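Local coordinates for cell wall binding protein cwp8 (Peptoclostridium difficile, PDB 5J6Q) that probably anchors to the clostridial cell wall through three CWB2 modules, as a component of the S-layer, at residues A[435-439]-A[540-545]. Residues are numbered along the deposited sequence; the frame is centred on the assembly and turned at random.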
ATOM      1  N   ALA A 435      25.753  -3.779 -16.409  1.00 34.34           N
ATOM      2  CA  ALA A 435      25.022  -5.046 -16.344  1.00 41.84           C
ATOM      3  C   ALA A 435      25.552  -5.999 -17.433  1.00 36.26           C
ATOM      4  O   ALA A 435      25.813  -7.119 -17.147  1.00 34.46           O
ATOM      5  CB  ALA A 435      23.525  -4.811 -16.571  1.00 34.67           C
ATOM      6  N   ARG A 436      25.680  -5.498 -18.676  1.00 37.60           N
ATOM      7  CA  ARG A 436      26.097  -6.316 -19.810  1.00 41.50           C
ATOM      8  C   ARG A 436      27.449  -6.904 -19.531  1.00 42.29           C
ATOM      9  O   ARG A 436      27.614  -8.119 -19.771  1.00 40.89           O
ATOM     10  CB  ARG A 436      26.090  -5.456 -21.075  1.00 42.86           C
ATOM     11  CG  ARG A 436      26.854  -6.058 -22.206  1.00 42.89           C
ATOM     12  CD  ARG A 436      26.037  -7.273 -22.681  1.00 44.96           C
ATOM     13  NE  ARG A 436      26.684  -7.952 -23.783  1.00 50.07           N
ATOM     14  CZ  ARG A 436      26.041  -8.751 -24.641  1.00 62.05           C
ATOM     15  NH1 ARG A 436      26.712  -9.339 -25.622  1.00 52.82           N
ATOM     16  NH2 ARG A 436      24.721  -8.968 -24.521  1.00 45.35           N
ATOM     17  N   ALA A 437      28.392  -6.088 -18.983  1.00 36.10           N
ATOM     18  CA  ALA A 437      29.703  -6.606 -18.689  1.00 39.88           C
ATOM     19  C   ALA A 437      29.643  -7.621 -17.566  1.00 43.66           C
ATOM     20  O   ALA A 437      30.280  -8.685 -17.701  1.00 41.85           O
ATOM     21  CB  ALA A 437      30.646  -5.516 -18.304  1.00 35.38           C
ATOM     22  N   ALA A 438      28.883  -7.320 -16.468  1.00 39.93           N
ATOM     23  CA  ALA A 438      28.760  -8.247 -15.364  1.00 39.38           C
ATOM     24  C   ALA A 438      28.179  -9.549 -15.908  1.00 40.32           C
ATOM     25  O   ALA A 438      28.512 -10.608 -15.424  1.00 43.89           O
ATOM     26  CB  ALA A 438      27.831  -7.725 -14.279  1.00 38.55           C
ATOM     27  N   GLN A 439      27.303  -9.442 -16.868  1.00 42.97           N
ATOM     28  CA  GLN A 439      26.612 -10.607 -17.418  1.00 51.13           C
ATOM     29  C   GLN A 439      27.569 -11.504 -18.299  1.00 57.39           C
ATOM     30  O   GLN A 439      27.168 -12.596 -18.683  1.00 61.04           O
ATOM     31  CB  GLN A 439      25.453 -10.129 -18.284  1.00 50.71           C
ATOM     32  CG  GLN A 439      24.595 -11.292 -18.750  1.00 55.32           C
ATOM     33  CD  GLN A 439      23.583 -10.938 -19.784  1.00 54.86           C
ATOM     34  OE1 GLN A 439      23.257 -11.748 -20.684  1.00 58.00           O
ATOM     35  NE2 GLN A 439      23.022  -9.770 -19.708  1.00 52.10           N
ATOM     36  N   ALA A 540      20.818  -6.831 -12.281  1.00 33.54           N
ATOM     37  CA  ALA A 540      20.303  -6.806 -13.644  1.00 34.84           C
ATOM     38  C   ALA A 540      21.091  -7.856 -14.512  1.00 35.34           C
ATOM     39  O   ALA A 540      20.451  -8.463 -15.367  1.00 33.32           O
ATOM     40  CB  ALA A 540      20.475  -5.460 -14.272  1.00 30.58           C
ATOM     41  N   ALA A 541      22.444  -8.049 -14.287  1.00 32.79           N
ATOM     42  CA  ALA A 541      23.183  -9.083 -15.057  1.00 39.81           C
ATOM     43  C   ALA A 541      22.528 -10.470 -14.821  1.00 40.14           C
ATOM     44  O   ALA A 541      22.284 -11.203 -15.806  1.00 38.85           O
ATOM     45  CB  ALA A 541      24.635  -9.163 -14.602  1.00 35.77           C
ATOM     46  N   SER A 542      22.241 -10.829 -13.544  1.00 40.37           N
ATOM     47  CA  SER A 542      21.600 -12.167 -13.208  1.00 41.46           C
ATOM     48  C   SER A 542      20.270 -12.301 -13.955  1.00 44.37           C
ATOM     49  O   SER A 542      19.850 -13.383 -14.311  1.00 45.50           O
ATOM     50  CB  SER A 542      21.330 -12.281 -11.702  1.00 39.03           C
ATOM     51  OG  SER A 542      22.564 -12.414 -11.009  1.00 39.50           O
ATOM     52  N   SER A 543      19.574 -11.192 -14.204  1.00 45.83           N
ATOM     53  CA  SER A 543      18.304 -11.297 -14.951  1.00 44.45           C
ATOM     54  C   SER A 543      18.506 -11.053 -16.489  1.00 43.26           C
ATOM     55  O   SER A 543      17.500 -10.866 -17.168  1.00 40.57           O
ATOM     56  CB  SER A 543      17.281 -10.252 -14.421  1.00 47.69           C
ATOM     57  OG  SER A 543      17.007 -10.367 -13.029  1.00 50.89           O
ATOM     58  N   LYS A 544      19.767 -10.987 -17.016  1.00 41.41           N
ATOM     59  CA  LYS A 544      20.015 -10.651 -18.459  1.00 41.71           C
ATOM     60  C   LYS A 544      19.151  -9.459 -18.876  1.00 42.97           C
ATOM     61  O   LYS A 544      18.570  -9.442 -19.968  1.00 40.85           O
ATOM     62  CB  LYS A 544      19.732 -11.848 -19.350  1.00 42.26           C
ATOM     63  CG  LYS A 544      20.282 -13.156 -18.703  1.00 51.52           C
ATOM     64  CD  LYS A 544      20.261 -14.362 -19.707  1.00 60.56           C
ATOM     65  CE  LYS A 544      21.499 -15.273 -19.585  1.00 60.77           C
ATOM     66  NZ  LYS A 544      21.781 -15.734 -18.198  1.00 55.65           N
ATOM     67  N   ALA A 545      19.138  -8.390 -18.019  1.00 35.21           N
ATOM     68  CA  ALA A 545      18.185  -7.337 -18.263  1.00 27.44           C
ATOM     69  C   ALA A 545      18.977  -6.007 -18.199  1.00 29.37           C
ATOM     70  O   ALA A 545      20.031  -5.947 -17.588  1.00 29.14           O
ATOM     71  CB  ALA A 545      17.102  -7.387 -17.091  1.00 28.27           C
TER
HETATM   72  O   HOH W   1      22.515  -7.237 -18.137  1.00 28.13           O
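Ala-540, in the last turn of helix 531-542, sets its CB 3.9 Å from CB of Ala-435 on helix 434-438, a methyl-to-methyl contact. Ala-541 packs tightly: its CB lies 3.5 Å from CB of Ala-438, and also 3.5 Å from both O of Ala-435 and N of Gln-439. The small Ala-541 side chain lets the backbones come close, CA of Ala-541 4.4 Å from CA of Gln-439. The two segments belong to different CWB2 repeats, the second and the third, and Ser-333 on helix 329-334 of the first repeat touches both Ala-438 and Ala-541, so all three modules meet at this point. Ser-543 turns away and hydrogen-bonds through OG to OH of Tyr-517 and NZ of Lys-515. Lys-544, with positive phi, is the C-prime residue of a Schellman motif: its N hydrogen-bonds to O of Ala-541 at 2.8 Å, and N of Ala-545 reaches O of Ala-540 at 3.0 Å. The extended Gln-439 side chain packs against this turn, NE2 3.4 Å from CA of Lys-544. A water joins the two segments, accepting from NE2 of Gln-439 (3.0 Å) and donating to O of Ala-545 (2.9 Å).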